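Local atomic coordinates of luciferase-like enzymeAMP-CoA-ligase (Zophobas atratus, PDB entry 4W8O), a protein that probably activates carboxylic acids as acyl-adenylates and passes them to CoA, as an ANL-superfamily ligase resembling beetle luciferases although it comes from a nonluminescent mealworm. Residues 4-9 with 409-414; 75-80 with 122-127; 99-104 with 224-229; 357-362 with 398-403. All blocks are in the same frame, centred on the assembly; numbering follows the deposited sequence.

Contact 1: residues 4-9 with 409-414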
loop_
_atom_site.group_PDB
_atom_site.type_symbol
_atom_site.label_atom_id
_atom_site.label_comp_id
_atom_site.label_asym_id
_atom_site.label_seq_id
_atom_site.Cartn_x
_atom_site.Cartn_y
_atom_site.Cartn_z
ATOM N N ARG A 4 18.815 -4.450 -23.532
ATOM C CA ARG A 4 19.360 -4.578 -22.185
ATOM C C ARG A 4 18.262 -4.673 -21.132
ATOM O O ARG A 4 17.084 -4.413 -21.406
ATOM C CB ARG A 4 20.297 -3.406 -21.870
ATOM C CG ARG A 4 19.637 -2.038 -21.929
ATOM C CD ARG A 4 20.636 -0.933 -21.637
ATOM N NE ARG A 4 19.984 0.353 -21.362
ATOM C CZ ARG A 4 19.463 1.168 -22.281
ATOM N NH1 ARG A 4 19.483 0.850 -23.574
ATOM N NH2 ARG A 4 18.903 2.316 -21.902
ATOM N N ILE A 5 18.679 -5.069 -19.933
ATOM C CA ILE A 5 17.820 -5.147 -18.768
ATOM C C ILE A 5 18.089 -3.911 -17.918
ATOM O O ILE A 5 19.222 -3.686 -17.503
ATOM C CB ILE A 5 18.131 -6.413 -17.942
ATOM C CG1 ILE A 5 17.791 -7.670 -18.751
ATOM C CG2 ILE A 5 17.378 -6.391 -16.617
ATOM C CD1 ILE A 5 18.295 -8.960 -18.135
ATOM N N LEU A 6 17.059 -3.112 -17.670
ATOM C CA LEU A 6 17.202 -1.910 -16.852
ATOM C C LEU A 6 17.368 -2.302 -15.381
ATOM O O LEU A 6 16.656 -3.175 -14.879
ATOM C CB LEU A 6 15.980 -1.009 -17.007
ATOM C CG LEU A 6 15.584 -0.595 -18.430
ATOM C CD1 LEU A 6 14.251 0.138 -18.417
ATOM C CD2 LEU A 6 16.668 0.260 -19.075
ATOM N N LYS A 7 18.296 -1.650 -14.696
ATOM C CA LYS A 7 18.629 -2.004 -13.332
ATOM C C LYS A 7 18.636 -0.757 -12.481
ATOM O O LYS A 7 19.350 0.197 -12.784
ATOM C CB LYS A 7 20.003 -2.683 -13.273
ATOM C CG LYS A 7 20.406 -3.121 -11.867
ATOM C CD LYS A 7 21.781 -3.769 -11.813
ATOM C CE LYS A 7 22.110 -4.207 -10.389
ATOM N NZ LYS A 7 23.575 -4.331 -10.154
ATOM N N GLY A 8 17.857 -0.769 -11.404
ATOM C CA GLY A 8 17.797 0.373 -10.498
ATOM C C GLY A 8 19.045 0.494 -9.647
ATOM O O GLY A 8 19.870 -0.411 -9.618
ATOM N N LYS A 9 19.172 1.618 -8.945
ATOM C CA LYS A 9 20.348 1.889 -8.131
ATOM C C LYS A 9 20.366 0.962 -6.928
ATOM O O LYS A 9 19.318 0.486 -6.487
ATOM C CB LYS A 9 20.362 3.351 -7.661
ATOM C CG LYS A 9 19.399 3.638 -6.514
ATOM C CD LYS A 9 19.446 5.084 -6.039
ATOM C CE LYS A 9 18.475 5.280 -4.884
ATOM N NZ LYS A 9 18.279 6.703 -4.505
ATOM N N GLY A 409 4.607 -2.421 -23.072
ATOM C CA GLY A 409 5.279 -1.118 -23.111
ATOM C C GLY A 409 6.667 -1.142 -23.756
ATOM O O GLY A 409 7.015 -2.081 -24.473
ATOM N N TYR A 410 7.448 -0.094 -23.501
ATOM C CA TYR A 410 8.800 0.045 -24.036
ATOM C C TYR A 410 9.544 1.071 -23.176
ATOM O O TYR A 410 8.916 1.769 -22.370
ATOM C CB TYR A 410 8.754 0.534 -25.496
ATOM C CG TYR A 410 8.189 1.926 -25.640
ATOM C CD1 TYR A 410 6.822 2.128 -25.815
ATOM C CD2 TYR A 410 9.015 3.050 -25.572
ATOM C CE1 TYR A 410 6.292 3.404 -25.933
ATOM C CE2 TYR A 410 8.492 4.333 -25.690
ATOM C CZ TYR A 410 7.127 4.499 -25.867
ATOM O OH TYR A 410 6.593 5.760 -25.988
ATOM N N TYR A 411 10.863 1.175 -23.366
ATOM C CA TYR A 411 11.674 2.203 -22.687
ATOM C C TYR A 411 12.498 3.055 -23.663
ATOM O O TYR A 411 12.704 2.682 -24.815
ATOM C CB TYR A 411 12.603 1.583 -21.633
ATOM C CG TYR A 411 13.629 0.622 -22.188
ATOM C CD1 TYR A 411 13.310 -0.709 -22.407
ATOM C CD2 TYR A 411 14.924 1.046 -22.494
ATOM C CE1 TYR A 411 14.238 -1.596 -22.915
ATOM C CE2 TYR A 411 15.865 0.164 -23.006
ATOM C CZ TYR A 411 15.512 -1.155 -23.216
ATOM O OH TYR A 411 16.425 -2.044 -23.721
ATOM N N ASP A 412 12.963 4.193 -23.154
ATOM C CA ASP A 412 13.786 5.160 -23.894
ATOM C C ASP A 412 15.245 4.757 -24.025
ATOM O O ASP A 412 15.696 3.816 -23.393
ATOM C CB ASP A 412 13.782 6.512 -23.156
ATOM C CG ASP A 412 12.646 7.380 -23.548
ATOM O OD1 ASP A 412 11.895 6.979 -24.449
ATOM O OD2 ASP A 412 12.497 8.467 -22.961
ATOM N N ASP A 413 15.981 5.524 -24.829
ATOM C CA ASP A 413 17.446 5.500 -24.813
ATOM C C ASP A 413 17.974 5.929 -23.442
ATOM O O ASP A 413 18.998 5.433 -22.997
ATOM C CB ASP A 413 18.020 6.430 -25.898
ATOM C CG ASP A 413 17.856 5.873 -27.304
ATOM O OD1 ASP A 413 17.761 4.638 -27.471
ATOM O OD2 ASP A 413 17.839 6.678 -28.256
ATOM N N ASP A 414 17.267 6.852 -22.783
ATOM C CA ASP A 414 17.566 7.249 -21.394
ATOM C C ASP A 414 16.921 6.365 -20.313
ATOM O O ASP A 414 16.945 6.714 -19.133
ATOM C CB ASP A 414 17.137 8.699 -21.167
ATOM C CG ASP A 414 17.803 9.653 -22.126
ATOM O OD1 ASP A 414 19.000 9.463 -22.411
ATOM O OD2 ASP A 414 17.129 10.588 -22.603
#
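Across one face of a five-stranded antiparallel sheet, the outermost strand 6-7 meets the end of strand 403-411, although two other strands run between them in the sheet order. The bridge is the Y411 ring. Its CG sits between the backbone N and carbonyl carbon (chi1 62°), and the ring takes L6 on one face and R4 NH1 at its edge. L6 lays CD2 over that face as a CH-pi contact, 4.2 Å from the centroid of the Y411 ring, while L6 CD1 packs 3.9 Å from Y411 CG. The R4 guanidinium stands almost perpendicular to the ring (86°), so that Y411 CE2 lies over the guanidinium face, 3.7 Å from R4 NH1. Two weak hydrogen bonds add to this: R4 N to Y411 OH at 3.4 Å and R4 NH2 to D413 O at 3.3 Å. The stronger partner of Y411 OH is the carbonyl of V369. An alanine here removes the ring that L6 packs on and the hydroxyl bonded to V369, and would probably leave R4 and strand 6-7 less firmly held against 403-411. Strand 357-362 pairs with strand 6-7 and puts I360 against Y411 and L358 against L6, while P371 of strand 367-380 and V417 of strand 417-422 border the contact.

Contact 2: residues 75-80 with 122-127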
loop_
_atom_site.group_PDB
_atom_site.type_symbol
_atom_site.label_atom_id
_atom_site.label_comp_id
_atom_site.label_asym_id
_atom_site.label_seq_id
_atom_site.Cartn_x
_atom_site.Cartn_y
_atom_site.Cartn_z
ATOM N N PHE A 75 -9.722 -7.506 7.728
ATOM C CA PHE A 75 -10.206 -6.168 8.070
ATOM C C PHE A 75 -11.122 -5.640 6.974
ATOM O O PHE A 75 -10.792 -5.721 5.790
ATOM C CB PHE A 75 -9.019 -5.221 8.290
ATOM C CG PHE A 75 -8.065 -5.731 9.313
ATOM C CD1 PHE A 75 -7.075 -6.624 8.959
ATOM C CD2 PHE A 75 -8.222 -5.394 10.650
ATOM C CE1 PHE A 75 -6.227 -7.152 9.914
ATOM C CE2 PHE A 75 -7.380 -5.915 11.606
ATOM C CZ PHE A 75 -6.388 -6.795 11.245
ATOM N N CYS A 76 -12.286 -5.133 7.367
ATOM C CA CYS A 76 -13.180 -4.435 6.438
ATOM C C CYS A 76 -13.615 -3.086 7.011
ATOM O O CYS A 76 -14.610 -2.989 7.742
ATOM C CB CYS A 76 -14.399 -5.286 6.108
ATOM S SG CYS A 76 -15.341 -4.603 4.728
ATOM N N SER A 77 -12.864 -2.043 6.672
ATOM C CA SER A 77 -13.116 -0.724 7.222
ATOM C C SER A 77 -12.488 0.363 6.361
ATOM O O SER A 77 -11.431 0.156 5.762
ATOM C CB SER A 77 -12.557 -0.639 8.646
ATOM O OG SER A 77 -12.671 0.667 9.187
ATOM N N THR A 78 -13.158 1.511 6.292
ATOM C CA THR A 78 -12.545 2.731 5.813
ATOM C C THR A 78 -11.459 3.159 6.804
ATOM O O THR A 78 -11.298 2.562 7.875
ATOM C CB THR A 78 -13.581 3.863 5.663
ATOM O OG1 THR A 78 -14.378 3.951 6.848
ATOM C CG2 THR A 78 -14.487 3.619 4.471
ATOM N N ASN A 79 -10.701 4.181 6.442
ATOM C CA ASN A 79 -9.620 4.663 7.295
ATOM C C ASN A 79 -10.153 5.436 8.502
ATOM O O ASN A 79 -11.080 6.248 8.387
ATOM C CB ASN A 79 -8.646 5.528 6.488
ATOM C CG ASN A 79 -7.835 4.720 5.486
ATOM O OD1 ASN A 79 -7.346 3.633 5.790
ATOM N ND2 ASN A 79 -7.661 5.263 4.296
ATOM N N SER A 80 -9.573 5.152 9.663
ATOM C CA SER A 80 -9.923 5.827 10.916
ATOM C C SER A 80 -8.700 5.765 11.817
ATOM O O SER A 80 -7.697 5.171 11.446
ATOM C CB SER A 80 -11.105 5.136 11.597
ATOM O OG SER A 80 -10.705 3.884 12.145
ATOM N N PHE A 122 -12.216 -7.914 11.655
ATOM C CA PHE A 122 -12.579 -6.607 12.212
ATOM C C PHE A 122 -13.355 -5.820 11.158
ATOM O O PHE A 122 -12.901 -5.684 10.016
ATOM C CB PHE A 122 -11.329 -5.820 12.622
ATOM C CG PHE A 122 -10.641 -6.366 13.851
ATOM C CD1 PHE A 122 -9.804 -7.465 13.762
ATOM C CD2 PHE A 122 -10.827 -5.774 15.090
ATOM C CE1 PHE A 122 -9.165 -7.976 14.890
ATOM C CE2 PHE A 122 -10.199 -6.275 16.220
ATOM C CZ PHE A 122 -9.367 -7.384 16.120
ATOM N N VAL A 123 -14.506 -5.277 11.550
ATOM C CA VAL A 123 -15.418 -4.631 10.607
ATOM C C VAL A 123 -15.988 -3.314 11.136
ATOM O O VAL A 123 -16.370 -3.214 12.293
ATOM C CB VAL A 123 -16.574 -5.593 10.243
ATOM C CG1 VAL A 123 -17.512 -5.788 11.424
ATOM C CG2 VAL A 123 -17.356 -5.084 9.034
ATOM N N GLU A 124 -16.028 -2.301 10.278
ATOM C CA GLU A 124 -16.719 -1.054 10.588
ATOM C C GLU A 124 -18.220 -1.311 10.676
ATOM O O GLU A 124 -18.734 -2.223 10.020
ATOM C CB GLU A 124 -16.424 0.023 9.531
ATOM C CG GLU A 124 -16.902 -0.341 8.127
ATOM C CD GLU A 124 -16.623 0.716 7.074
ATOM O OE1 GLU A 124 -15.854 1.669 7.328
ATOM O OE2 GLU A 124 -17.193 0.582 5.972
ATOM N N GLU A 125 -18.923 -0.506 11.470
ATOM C CA GLU A 125 -20.378 -0.653 11.620
ATOM C C GLU A 125 -21.110 -0.650 10.274
ATOM O O GLU A 125 -22.055 -1.413 10.065
ATOM C CB GLU A 125 -20.944 0.461 12.502
ATOM C CG GLU A 125 -20.627 0.294 13.978
ATOM C CD GLU A 125 -21.164 1.433 14.834
ATOM O OE1 GLU A 125 -21.626 2.449 14.279
ATOM O OE2 GLU A 125 -21.115 1.323 16.072
ATOM N N GLU A 126 -20.641 0.187 9.356
ATOM C CA GLU A 126 -21.298 0.384 8.065
ATOM C C GLU A 126 -21.166 -0.828 7.138
ATOM O O GLU A 126 -21.908 -0.962 6.184
ATOM C CB GLU A 126 -20.713 1.610 7.355
ATOM C CG GLU A 126 -20.885 2.929 8.095
ATOM C CD GLU A 126 -19.876 3.152 9.221
ATOM O OE1 GLU A 126 -18.982 2.302 9.431
ATOM O OE2 GLU A 126 -19.996 4.184 9.920
ATOM N N SER A 127 -20.201 -1.697 7.407
ATOM C CA SER A 127 -19.947 -2.855 6.565
ATOM C C SER A 127 -20.323 -4.160 7.287
ATOM O O SER A 127 -20.057 -5.251 6.784
ATOM C CB SER A 127 -18.464 -2.871 6.157
ATOM O OG SER A 127 -18.124 -1.738 5.364
#
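CG of E124 lies in the crowded position between its backbone N and carbonyl carbon (chi1 62°), and the chain then runs fully extended, carrying the carboxylate across to T78. The hydroxyl OG1 of T78 takes the same crowded position (chi1 48°), and the T78 side chain crosses that of E124 at about a right angle. One oxygen does most of the work: E124 OE1 accepts T78 N at 2.9 Å, from well above the carboxylate plane, and T78 OG1 at 2.8 Å, nearly along the C-O axis. E124 OE2 uses its anti lone pair to receive the hydroxyl of S127, OG to OE2 2.6 Å. Earlier along both segments, strands 72-76 and 120-124 run parallel as neighbours in the mixed sheet. C76 N donates to F122 O at 2.8 Å, and E124 N to C76 O at 3.0 Å, both nearly straight. F75 and F122 point the same way from one face of the sheet, toward P86 of helix 85-92; their rings are near parallel (13°) but slid so far that they barely overlap, touching at F75 CE2 and F122 CD1, 3.6 Å apart. The other face carries C76 and V123 toward I131 of helix 128-138, with C76 SG 3.8 Å from S127 CB. The carboxylate thereby links the loop after strand 72-76 to the turn before helix 128-138. Three donors converge on this buried group, which would probably favour its ionised form and fix its rotation.

Contact 3: residues 99-104 with 224-229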
loop_
_atom_site.group_PDB
_atom_site.type_symbol
_atom_site.label_atom_id
_atom_site.label_comp_id
_atom_site.label_asym_id
_atom_site.label_seq_id
_atom_site.Cartn_x
_atom_site.Cartn_y
_atom_site.Cartn_z
ATOM N N ASN A 99 -6.844 -7.014 3.942
ATOM C CA ASN A 99 -7.943 -6.053 3.948
ATOM C C ASN A 99 -8.935 -6.285 2.816
ATOM O O ASN A 99 -8.547 -6.628 1.696
ATOM C CB ASN A 99 -7.378 -4.637 3.884
ATOM C CG ASN A 99 -6.417 -4.354 5.021
ATOM O OD1 ASN A 99 -6.840 -4.005 6.112
ATOM N ND2 ASN A 99 -5.108 -4.546 4.778
ATOM N N LEU A 100 -10.219 -6.108 3.125
ATOM C CA LEU A 100 -11.283 -6.144 2.129
ATOM C C LEU A 100 -11.797 -4.736 1.854
ATOM O O LEU A 100 -11.733 -3.871 2.720
ATOM C CB LEU A 100 -12.443 -7.000 2.616
ATOM C CG LEU A 100 -12.094 -8.400 3.100
ATOM C CD1 LEU A 100 -13.360 -9.080 3.577
ATOM C CD2 LEU A 100 -11.411 -9.229 2.024
ATOM N N ASP A 101 -12.304 -4.515 0.647
ATOM C CA ASP A 101 -12.838 -3.214 0.253
ATOM C C ASP A 101 -14.314 -3.171 0.650
ATOM O O ASP A 101 -15.097 -3.994 0.179
ATOM C CB ASP A 101 -12.698 -3.019 -1.260
ATOM C CG ASP A 101 -12.904 -1.567 -1.710
ATOM O OD1 ASP A 101 -13.554 -0.766 -0.995
ATOM O OD2 ASP A 101 -12.417 -1.236 -2.818
ATOM N N PRO A 102 -14.695 -2.209 1.510
ATOM C CA PRO A 102 -16.091 -2.034 1.914
ATOM C C PRO A 102 -17.050 -1.729 0.754
ATOM O O PRO A 102 -18.240 -1.933 0.906
ATOM C CB PRO A 102 -16.045 -0.834 2.867
ATOM C CG PRO A 102 -14.637 -0.732 3.310
ATOM C CD PRO A 102 -13.810 -1.226 2.160
ATOM N N THR A 103 -16.535 -1.262 -0.382
ATOM C CA THR A 103 -17.374 -0.953 -1.542
ATOM C C THR A 103 -17.623 -2.162 -2.440
ATOM O O THR A 103 -18.290 -2.034 -3.462
ATOM C CB THR A 103 -16.751 0.145 -2.425
ATOM O OG1 THR A 103 -15.578 -0.370 -3.059
ATOM C CG2 THR A 103 -16.394 1.377 -1.604
ATOM N N LEU A 104 -17.082 -3.325 -2.092
ATOM C CA LEU A 104 -17.306 -4.514 -2.916
ATOM C C LEU A 104 -18.659 -5.157 -2.611
ATOM O O LEU A 104 -19.153 -5.083 -1.486
ATOM C CB LEU A 104 -16.195 -5.531 -2.703
ATOM C CG LEU A 104 -14.841 -5.156 -3.305
ATOM C CD1 LEU A 104 -13.734 -5.972 -2.651
ATOM C CD2 LEU A 104 -14.829 -5.350 -4.817
ATOM N N THR A 224 -8.091 3.138 0.873
ATOM C CA THR A 224 -8.239 2.243 2.014
ATOM C C THR A 224 -7.113 1.223 2.012
ATOM O O THR A 224 -6.345 1.140 1.045
ATOM C CB THR A 224 -9.581 1.500 1.954
ATOM O OG1 THR A 224 -9.659 0.761 0.731
ATOM C CG2 THR A 224 -10.744 2.487 2.036
ATOM N N MET A 225 -7.032 0.440 3.087
ATOM C CA MET A 225 -5.949 -0.536 3.272
ATOM C C MET A 225 -6.117 -1.777 2.400
ATOM O O MET A 225 -5.234 -2.622 2.331
ATOM C CB MET A 225 -5.828 -0.927 4.750
ATOM C CG MET A 225 -5.416 0.220 5.668
ATOM S SD MET A 225 -3.765 0.851 5.310
ATOM C CE MET A 225 -3.795 2.396 6.222
ATOM N N TYR A 226 -7.262 -1.885 1.735
ATOM C CA TYR A 226 -7.459 -2.854 0.665
ATOM C C TYR A 226 -6.389 -2.712 -0.424
ATOM O O TYR A 226 -5.911 -3.703 -0.970
ATOM C CB TYR A 226 -8.830 -2.626 0.051
ATOM C CG TYR A 226 -9.139 -3.451 -1.169
ATOM C CD1 TYR A 226 -9.427 -4.805 -1.061
ATOM C CD2 TYR A 226 -9.179 -2.868 -2.437
ATOM C CE1 TYR A 226 -9.728 -5.566 -2.179
ATOM C CE2 TYR A 226 -9.496 -3.617 -3.561
ATOM C CZ TYR A 226 -9.767 -4.967 -3.426
ATOM O OH TYR A 226 -10.079 -5.723 -4.528
ATOM N N TRP A 227 -6.035 -1.472 -0.732
ATOM C CA TRP A 227 -5.103 -1.180 -1.813
ATOM C C TRP A 227 -3.669 -1.233 -1.317
ATOM O O TRP A 227 -3.365 -0.808 -0.201
ATOM C CB TRP A 227 -5.409 0.196 -2.417
ATOM C CG TRP A 227 -6.807 0.281 -2.991
ATOM C CD1 TRP A 227 -7.903 0.860 -2.408
ATOM C CD2 TRP A 227 -7.256 -0.253 -4.242
ATOM N NE1 TRP A 227 -9.000 0.729 -3.226
ATOM C CE2 TRP A 227 -8.634 0.051 -4.357
ATOM C CE3 TRP A 227 -6.625 -0.953 -5.284
ATOM C CZ2 TRP A 227 -9.395 -0.323 -5.464
ATOM C CZ3 TRP A 227 -7.381 -1.321 -6.393
ATOM C CH2 TRP A 227 -8.758 -1.004 -6.473
ATOM N N ILE A 228 -2.803 -1.780 -2.157
ATOM C CA ILE A 228 -1.362 -1.774 -1.926
ATOM C C ILE A 228 -0.863 -0.398 -1.481
ATOM O O ILE A 228 -0.049 -0.306 -0.582
ATOM C CB ILE A 228 -0.596 -2.263 -3.180
ATOM C CG1 ILE A 228 0.913 -2.378 -2.922
ATOM C CG2 ILE A 228 -0.838 -1.347 -4.365
ATOM C CD1 ILE A 228 1.304 -3.479 -1.971
ATOM N N THR A 229 -1.359 0.674 -2.088
ATOM C CA THR A 229 -0.898 2.018 -1.725
ATOM C C THR A 229 -1.195 2.370 -0.261
ATOM O O THR A 229 -0.358 2.969 0.424
ATOM C CB THR A 229 -1.509 3.084 -2.637
ATOM O OG1 THR A 229 -2.934 2.928 -2.662
ATOM C CG2 THR A 229 -0.965 2.944 -4.046
HETATM O O HOH W 1 -6.270 -6.198 -0.198
HETATM O O HOH W 2 -11.903 1.275 -3.307
#
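Two groups grip OD1 of D101, both from T103: the backbone N at 3.1 Å, which makes an Asx turn, and more weakly the hydroxyl OG1. The same residues open a type I turn, closed by L104 N to D101 O. The Y226 ring, its CG anti to the backbone N (chi1 174°), takes D101 CB over its face, 3.6 Å from the centroid, a CH-pi contact 12° off the normal; chi1 of D101 (-166°) carries the carboxylate past the ring, OD2 near Y226 CD2. L104 CD1 touches the ring at Y226 CE1, 4.1 Å away, and N99 O lies at its edge near Y226 CD1. Y226 CD2 stands over the centre of the W227 indole. One water donates to N99 O and, at 2.6 Å, to Y226 O; another donates to D101 OD2 at 2.6 Å and accepts from W227 NE1 at 3.0 Å. N99 packs alongside M225, N99 CG to M225 CB 3.5 Å. The contact joins the loop between strand 96-99 and helix 106-116 to the loop leading into helix 228-239, whose I228 and T229 line the pocket holding a bound polyether; L104 lies against helix 106-116, and Y226 against F184 of strand 179-184.

Contact 4: residues 357-362 with 398-403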
loop_
_atom_site.group_PDB
_atom_site.type_symbol
_atom_site.label_atom_id
_atom_site.label_comp_id
_atom_site.label_asym_id
_atom_site.label_seq_id
_atom_site.Cartn_x
_atom_site.Cartn_y
_atom_site.Cartn_z
ATOM N N LEU A 357 15.014 -5.032 -11.310
ATOM C CA LEU A 357 15.322 -5.280 -12.722
ATOM C C LEU A 357 14.039 -5.194 -13.556
ATOM O O LEU A 357 12.994 -5.700 -13.142
ATOM C CB LEU A 357 15.949 -6.662 -12.906
ATOM C CG LEU A 357 17.206 -6.989 -12.100
ATOM C CD1 LEU A 357 17.545 -8.462 -12.272
ATOM C CD2 LEU A 357 18.378 -6.114 -12.505
ATOM N N LEU A 358 14.128 -4.564 -14.728
ATOM C CA LEU A 358 12.991 -4.473 -15.654
ATOM C C LEU A 358 13.431 -4.769 -17.081
ATOM O O LEU A 358 14.414 -4.201 -17.570
ATOM C CB LEU A 358 12.345 -3.085 -15.579
ATOM C CG LEU A 358 11.033 -2.918 -16.355
ATOM C CD1 LEU A 358 10.138 -1.916 -15.654
ATOM C CD2 LEU A 358 11.252 -2.497 -17.807
ATOM N N LYS A 359 12.713 -5.670 -17.742
ATOM C CA LYS A 359 12.989 -5.999 -19.132
ATOM C C LYS A 359 11.714 -5.964 -19.963
ATOM O O LYS A 359 10.610 -6.122 -19.433
ATOM C CB LYS A 359 13.677 -7.369 -19.241
ATOM C CG LYS A 359 12.829 -8.553 -18.799
ATOM C CD LYS A 359 13.605 -9.862 -18.872
ATOM C CE LYS A 359 12.683 -11.045 -18.614
ATOM N NZ LYS A 359 13.372 -12.367 -18.653
ATOM N N ILE A 360 11.886 -5.720 -21.259
ATOM C CA ILE A 360 10.806 -5.781 -22.244
ATOM C C ILE A 360 11.063 -7.010 -23.109
ATOM O O ILE A 360 12.137 -7.123 -23.701
ATOM C CB ILE A 360 10.791 -4.548 -23.171
ATOM C CG1 ILE A 360 10.819 -3.244 -22.371
ATOM C CG2 ILE A 360 9.585 -4.584 -24.106
ATOM C CD1 ILE A 360 9.527 -2.901 -21.682
ATOM N N VAL A 361 10.092 -7.918 -23.185
ATOM C CA VAL A 361 10.257 -9.167 -23.929
ATOM C C VAL A 361 9.278 -9.267 -25.091
ATOM O O VAL A 361 8.073 -9.058 -24.937
ATOM C CB VAL A 361 10.084 -10.394 -23.009
ATOM C CG1 VAL A 361 10.080 -11.688 -23.811
ATOM C CG2 VAL A 361 11.197 -10.426 -21.975
ATOM N N ASN A 362 9.820 -9.589 -26.260
ATOM C CA ASN A 362 9.017 -9.956 -27.417
ATOM C C ASN A 362 8.428 -11.354 -27.195
ATOM O O ASN A 362 9.178 -12.318 -27.111
ATOM C CB ASN A 362 9.898 -9.930 -28.668
ATOM C CG ASN A 362 9.277 -10.653 -29.841
ATOM O OD1 ASN A 362 8.057 -10.783 -29.936
ATOM N ND2 ASN A 362 10.119 -11.137 -30.742
ATOM N N ASP A 398 8.380 -16.013 -15.438
ATOM C CA ASP A 398 8.971 -16.581 -16.650
ATOM C C ASP A 398 10.175 -17.457 -16.294
ATOM O O ASP A 398 10.469 -17.662 -15.114
ATOM C CB ASP A 398 9.311 -15.480 -17.673
ATOM C CG ASP A 398 10.528 -14.637 -17.287
ATOM O OD1 ASP A 398 11.348 -15.050 -16.430
ATOM O OD2 ASP A 398 10.664 -13.541 -17.868
ATOM N N GLY A 399 10.865 -17.967 -17.310
ATOM C CA GLY A 399 11.975 -18.903 -17.112
ATOM C C GLY A 399 13.127 -18.390 -16.265
ATOM O O GLY A 399 13.840 -19.184 -15.647
ATOM N N ASP A 400 13.318 -17.072 -16.236
ATOM C CA ASP A 400 14.374 -16.448 -15.432
ATOM C C ASP A 400 13.860 -15.892 -14.095
ATOM O O ASP A 400 14.552 -15.110 -13.443
ATOM C CB ASP A 400 15.051 -15.332 -16.239
ATOM C CG ASP A 400 15.815 -15.855 -17.446
ATOM O OD1 ASP A 400 16.361 -16.973 -17.385
ATOM O OD2 ASP A 400 15.890 -15.136 -18.461
ATOM N N GLY A 401 12.655 -16.293 -13.689
ATOM C CA GLY A 401 12.078 -15.858 -12.412
ATOM C C GLY A 401 11.570 -14.422 -12.390
ATOM O O GLY A 401 11.410 -13.845 -11.314
ATOM N N PHE A 402 11.321 -13.837 -13.566
ATOM C CA PHE A 402 10.802 -12.469 -13.649
ATOM C C PHE A 402 9.289 -12.516 -13.599
ATOM O O PHE A 402 8.684 -13.376 -14.228
ATOM C CB PHE A 402 11.202 -11.790 -14.956
ATOM C CG PHE A 402 12.604 -11.234 -14.972
ATOM C CD1 PHE A 402 13.708 -12.076 -14.887
ATOM C CD2 PHE A 402 12.816 -9.869 -15.116
ATOM C CE1 PHE A 402 15.000 -11.563 -14.926
ATOM C CE2 PHE A 402 14.102 -9.349 -15.152
ATOM C CZ PHE A 402 15.197 -10.195 -15.054
ATOM N N LEU A 403 8.685 -11.586 -12.862
ATOM C CA LEU A 403 7.227 -11.433 -12.826
ATOM C C LEU A 403 6.744 -10.853 -14.153
ATOM O O LEU A 403 7.255 -9.835 -14.614
ATOM C CB LEU A 403 6.800 -10.510 -11.676
ATOM C CG LEU A 403 5.312 -10.128 -11.568
ATOM C CD1 LEU A 403 4.464 -11.306 -11.089
ATOM C CD2 LEU A 403 5.124 -8.931 -10.643
#
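K359 points from strand 357-362 of the antiparallel sheet at the turn before strand 403-411; its CE and NZ both lie over the face of F402, and NZ also reaches two carboxylates. Its CG takes the crowded position between backbone N and carbonyl carbon (chi1 65°), and from there the chain is extended. CE stands 3.8 Å from the F402 centroid, offset toward the rim near F402 CG, as a CH-pi contact; NZ follows at 4.0 Å from the same centroid, 20° off the normal, a cation-pi interaction. Against D398 the lysine comes tip to tip, NZ to OD2 3.1 Å, a salt bridge entering above the carboxylate plane. D400 is met crosswise in a longer one, K359 NZ to D400 OD2 3.7 Å. L357 CB touches the ring obliquely, 4.0 Å from F402 CE2. The other oxygen of D398 shapes its own type I turn, D398 to G401: OD1 accepts D400 N at 2.8 Å, giving an Asx turn, and F402 N at 3.1 Å. R378 of strand 367-380 also forms a salt bridge with D398 OD2, so that oxygen serves two cations. An alanine here removes both carboxylate oxygens, and the turn, left with its backbone bond from G401 N to D398 O, would probably be less rigid and K359 and R378 less well neutralised. With two carboxylates and an aromatic face around it, the lysine is likely to stay protonated, and D398, flanked by K359 and R378, is likely to stay ionised.

In the fold
Starting near the N terminus, segment 4-9 waits some 400 residues for its partner, so contact 1 closes a loop that encloses the other three. Within it, contact 2 joins strands 72-76 and 120-124. Contact 3 opens between them and closes only at 224-229, so the two cross; it joins the loop after strand 96-99 to the loop before helix 228-239. They touch directly, with F75 O 2.8 Å from L100 N. Contact 4 follows in series, joining strand 357-362 to the turn leading into strand 403-411, and adjoins contact 1 in the antiparallel sheet, where L6 N lies 2.9 Å from L358 O. The centres of contacts 1 and 2 are about 41 Å apart.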